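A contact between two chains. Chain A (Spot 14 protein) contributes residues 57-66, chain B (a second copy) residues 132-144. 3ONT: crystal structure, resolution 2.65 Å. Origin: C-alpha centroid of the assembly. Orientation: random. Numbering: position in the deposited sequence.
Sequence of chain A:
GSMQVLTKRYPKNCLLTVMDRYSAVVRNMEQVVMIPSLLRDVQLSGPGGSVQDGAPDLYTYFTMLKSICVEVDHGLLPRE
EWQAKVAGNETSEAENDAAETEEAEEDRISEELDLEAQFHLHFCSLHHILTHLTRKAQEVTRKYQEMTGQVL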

# COMPACT_ATOMS: atom_id res chain seq x y z
N ASP A 57 -3.96 17.60 -20.19
CA ASP A 57 -5.29 17.24 -20.69
C ASP A 57 -5.62 15.77 -20.42
O ASP A 57 -4.88 15.06 -19.72
CB ASP A 57 -5.37 17.54 -22.19
CG ASP A 57 -4.27 16.82 -23.01
OD1 ASP A 57 -3.99 17.27 -24.16
OD2 ASP A 57 -3.67 15.82 -22.54
N LEU A 58 -6.70 15.31 -21.03
CA LEU A 58 -7.14 13.93 -20.91
C LEU A 58 -6.07 12.92 -21.34
O LEU A 58 -5.96 11.85 -20.74
CB LEU A 58 -8.42 13.70 -21.69
CG LEU A 58 -9.21 12.48 -21.24
CD1 LEU A 58 -9.34 12.45 -19.70
CD2 LEU A 58 -10.57 12.44 -21.92
N TYR A 59 -5.28 13.23 -22.36
CA TYR A 59 -4.23 12.31 -22.74
C TYR A 59 -3.17 12.16 -21.65
O TYR A 59 -2.64 11.06 -21.43
CB TYR A 59 -3.61 12.68 -24.09
CG TYR A 59 -2.43 11.80 -24.45
CD1 TYR A 59 -2.62 10.56 -25.05
CD2 TYR A 59 -1.13 12.20 -24.15
CE1 TYR A 59 -1.54 9.75 -25.36
CE2 TYR A 59 -0.05 11.40 -24.45
CZ TYR A 59 -0.26 10.19 -25.05
OH TYR A 59 0.83 9.40 -25.35
N THR A 60 -2.85 13.26 -20.96
CA THR A 60 -1.88 13.24 -19.87
C THR A 60 -2.42 12.36 -18.74
O THR A 60 -1.67 11.62 -18.10
CB THR A 60 -1.68 14.65 -19.30
OG1 THR A 60 -1.54 15.58 -20.38
CG2 THR A 60 -0.44 14.72 -18.41
N TYR A 61 -3.72 12.44 -18.53
CA TYR A 61 -4.37 11.73 -17.47
C TYR A 61 -4.41 10.23 -17.76
O TYR A 61 -4.04 9.40 -16.92
CB TYR A 61 -5.78 12.26 -17.31
CG TYR A 61 -6.42 11.81 -16.04
CD1 TYR A 61 -5.98 12.29 -14.82
CD2 TYR A 61 -7.46 10.89 -16.07
CE1 TYR A 61 -6.56 11.86 -13.64
CE2 TYR A 61 -8.05 10.46 -14.89
CZ TYR A 61 -7.59 10.95 -13.69
OH TYR A 61 -8.17 10.52 -12.53
N PHE A 62 -4.89 9.89 -18.94
CA PHE A 62 -4.81 8.55 -19.48
C PHE A 62 -3.38 7.98 -19.26
O PHE A 62 -3.21 6.90 -18.72
CB PHE A 62 -5.20 8.67 -20.95
CG PHE A 62 -4.95 7.45 -21.77
CD1 PHE A 62 -5.83 6.39 -21.75
CD2 PHE A 62 -3.86 7.41 -22.65
CE1 PHE A 62 -5.62 5.27 -22.58
CE2 PHE A 62 -3.64 6.30 -23.47
CZ PHE A 62 -4.52 5.23 -23.43
N THR A 63 -2.37 8.74 -19.64
CA THR A 63 -1.00 8.30 -19.44
C THR A 63 -0.69 7.98 -17.97
O THR A 63 -0.07 6.96 -17.67
CB THR A 63 -0.06 9.36 -19.97
OG1 THR A 63 -0.21 9.37 -21.38
CG2 THR A 63 1.38 9.05 -19.67
N MSE A 64 -1.15 8.84 -17.07
CA MSE A 64 -0.91 8.63 -15.65
C MSE A 64 -1.56 7.34 -15.18
O MSE A 64 -0.94 6.53 -14.48
CB MSE A 64 -1.41 9.82 -14.84
CG MSE A 64 -1.05 9.74 -13.37
SE MSE A 64 -1.95 11.06 -12.20
CE MSE A 64 -3.76 10.33 -12.34
N LEU A 65 -2.82 7.15 -15.57
CA LEU A 65 -3.57 5.95 -15.24
C LEU A 65 -2.77 4.72 -15.66
O LEU A 65 -2.60 3.79 -14.86
CB LEU A 65 -4.93 5.98 -15.93
CG LEU A 65 -5.95 7.00 -15.42
CD1 LEU A 65 -7.19 6.94 -16.28
CD2 LEU A 65 -6.31 6.72 -13.97
N LYS A 66 -2.26 4.71 -16.89
CA LYS A 66 -1.46 3.59 -17.38
C LYS A 66 -0.20 3.43 -16.56
O LYS A 66 0.25 2.31 -16.29
CB LYS A 66 -1.09 3.78 -18.84
CG LYS A 66 -2.21 3.38 -19.79
CD LYS A 66 -2.13 4.17 -21.09
CE LYS A 66 -1.00 3.72 -22.03
NZ LYS A 66 -0.55 4.92 -22.79
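Chain B 132-144: HLTRKAQEVTRKY

Both stretches are helical. Chain A enters its helix at Leu58(A), with Asp57(A) as the N-cap: its OD2 accepts a hydrogen bond from Thr60(A) N at 3.1 Å. Chain B is helix from His132(B) to Tyr144(B) and continues beyond both ends. The two helices run closer to antiparallel than parallel, their N-to-C directions 132° apart (signed crossing angle -132°), and the axes approach to 10.7 Å. So chain B descends in number as chain A ascends: Phe62(A) CA lies 7.3 Å from Val140(B) CA, and one turn on, Leu65(A) CA lies 6.9 Å from Ala137(B) CA.

The first rule is a knob in a hole. Val140(B), in the t rotamer and pointing toward chain A, sits among Leu58(A), Tyr61(A), Phe62(A) and Leu65(A). Val140(B) CG2 is 4.0 Å from Leu58(A) CD1, 4.0 Å from Leu65(A) CD1 and 4.1 Å from Tyr61(A) CD2, while Val140(B) CG1 lies 4.4 Å from Phe62(A) CD1.

The second rule is to put a small residue where the backbones come close. Leu65(A) CD1 reaches Ala137(B) CA at 3.7 Å, so the leucine packs directly on the chain B backbone. A turn earlier in chain B, Leu133(B) starts sideways, but its end comes nearer: CD2 is 4.0 Å from both Leu65(A) CD2 and the selenomethionine Met64(A) CE.

Tyr61(A) touches Leu133(B), Lys136(B) and Val140(B). Tyr61(A) OH lies 3.2 Å from Lys136(B) CB, at the ring edge, and 3.3 Å from Leu133(B) CD2; the hydroxyl is hydrogen-bonded elsewhere in the structure. Within its own helix, Lys136(B) NZ forms a salt bridge to Glu139(B) OE1 at 3.3 Å. No hydrogen bond joins the two stretches; the 416 Å² they bury rests on packing.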

# COMPACT_ATOMS: atom_id res chain seq x y z
N HIS B 132 -10.69 5.66 -6.40
CA HIS B 132 -10.98 6.88 -7.13
C HIS B 132 -10.57 6.70 -8.62
O HIS B 132 -11.40 6.88 -9.51
CB HIS B 132 -10.23 8.04 -6.48
CG HIS B 132 -10.39 9.34 -7.19
ND1 HIS B 132 -11.60 10.00 -7.26
CD2 HIS B 132 -9.50 10.11 -7.85
CE1 HIS B 132 -11.45 11.12 -7.95
NE2 HIS B 132 -10.18 11.21 -8.32
N LEU B 133 -9.33 6.28 -8.86
CA LEU B 133 -8.80 6.16 -10.20
C LEU B 133 -9.49 5.08 -11.05
O LEU B 133 -9.61 5.23 -12.28
CB LEU B 133 -7.29 5.94 -10.16
CG LEU B 133 -6.45 7.11 -9.65
CD1 LEU B 133 -4.98 6.76 -9.74
CD2 LEU B 133 -6.74 8.42 -10.38
N THR B 134 -9.93 4.00 -10.40
CA THR B 134 -10.73 2.97 -11.04
C THR B 134 -11.99 3.59 -11.63
O THR B 134 -12.35 3.30 -12.77
CB THR B 134 -11.10 1.82 -10.05
OG1 THR B 134 -9.90 1.15 -9.63
CG2 THR B 134 -12.04 0.81 -10.68
N ARG B 135 -12.66 4.45 -10.87
CA ARG B 135 -13.83 5.17 -11.37
C ARG B 135 -13.45 6.11 -12.53
O ARG B 135 -14.17 6.20 -13.52
CB ARG B 135 -14.51 5.97 -10.26
CG ARG B 135 -15.99 6.24 -10.51
CD ARG B 135 -16.38 7.72 -10.32
NE ARG B 135 -15.75 8.35 -9.14
CZ ARG B 135 -15.46 9.65 -9.05
NH1 ARG B 135 -15.72 10.48 -10.06
NH2 ARG B 135 -14.88 10.12 -7.94
N LYS B 136 -12.32 6.79 -12.41
CA LYS B 136 -11.92 7.78 -13.41
C LYS B 136 -11.52 7.11 -14.74
O LYS B 136 -11.97 7.53 -15.80
CB LYS B 136 -10.81 8.68 -12.89
CG LYS B 136 -11.08 9.24 -11.50
CD LYS B 136 -11.37 10.72 -11.51
CE LYS B 136 -12.73 11.02 -12.06
NZ LYS B 136 -12.75 12.38 -12.68
N ALA B 137 -10.71 6.05 -14.66
CA ALA B 137 -10.45 5.18 -15.81
C ALA B 137 -11.74 4.72 -16.50
O ALA B 137 -11.81 4.71 -17.73
CB ALA B 137 -9.58 4.00 -15.40
N GLN B 138 -12.77 4.36 -15.74
CA GLN B 138 -14.04 4.01 -16.40
C GLN B 138 -14.61 5.19 -17.17
O GLN B 138 -15.16 5.01 -18.26
CB GLN B 138 -15.08 3.49 -15.43
CG GLN B 138 -14.75 2.16 -14.81
CD GLN B 138 -15.75 1.78 -13.70
OE1 GLN B 138 -16.43 0.76 -13.79
NE2 GLN B 138 -15.84 2.62 -12.67
N GLU B 139 -14.46 6.39 -16.61
CA GLU B 139 -14.98 7.60 -17.24
C GLU B 139 -14.19 7.95 -18.50
O GLU B 139 -14.77 8.44 -19.48
CB GLU B 139 -15.02 8.77 -16.26
CG GLU B 139 -16.23 8.73 -15.32
CD GLU B 139 -16.10 9.63 -14.08
OE1 GLU B 139 -15.11 10.41 -13.99
OE2 GLU B 139 -16.99 9.55 -13.20
N VAL B 140 -12.88 7.68 -18.50
CA VAL B 140 -12.09 7.89 -19.69
C VAL B 140 -12.54 6.94 -20.81
O VAL B 140 -12.64 7.36 -21.97
CB VAL B 140 -10.59 7.70 -19.47
CG1 VAL B 140 -9.85 7.81 -20.83
CG2 VAL B 140 -10.05 8.71 -18.46
N THR B 141 -12.81 5.69 -20.46
CA THR B 141 -13.25 4.68 -21.43
C THR B 141 -14.58 5.09 -22.03
O THR B 141 -14.74 5.07 -23.24
CB THR B 141 -13.40 3.29 -20.76
OG1 THR B 141 -12.15 2.92 -20.18
CG2 THR B 141 -13.79 2.24 -21.76
N ARG B 142 -15.53 5.47 -21.18
CA ARG B 142 -16.83 5.96 -21.61
C ARG B 142 -16.68 7.18 -22.55
O ARG B 142 -17.34 7.26 -23.59
CB ARG B 142 -17.70 6.30 -20.39
CG ARG B 142 -19.19 6.47 -20.71
CD ARG B 142 -19.76 5.13 -21.21
NE ARG B 142 -20.88 5.22 -22.17
CZ ARG B 142 -22.13 4.80 -21.90
NH1 ARG B 142 -22.43 4.30 -20.70
NH2 ARG B 142 -23.08 4.89 -22.83
N LYS B 143 -15.81 8.12 -22.18
CA LYS B 143 -15.63 9.34 -22.93
C LYS B 143 -15.14 9.02 -24.35
O LYS B 143 -15.69 9.53 -25.32
CB LYS B 143 -14.70 10.31 -22.20
CG LYS B 143 -14.45 11.62 -22.94
CD LYS B 143 -15.13 12.85 -22.33
CE LYS B 143 -16.46 13.21 -23.01
NZ LYS B 143 -16.35 13.87 -24.35
N TYR B 144 -14.14 8.17 -24.46
CA TYR B 144 -13.64 7.74 -25.77
C TYR B 144 -14.71 7.08 -26.63
O TYR B 144 -14.82 7.33 -27.83
CB TYR B 144 -12.48 6.78 -25.62
CG TYR B 144 -11.82 6.44 -26.94
CD1 TYR B 144 -12.25 5.35 -27.69
CD2 TYR B 144 -10.76 7.21 -27.43
CE1 TYR B 144 -11.64 5.03 -28.89
CE2 TYR B 144 -10.14 6.90 -28.62
CZ TYR B 144 -10.59 5.81 -29.35
OH TYR B 144 -9.97 5.48 -30.54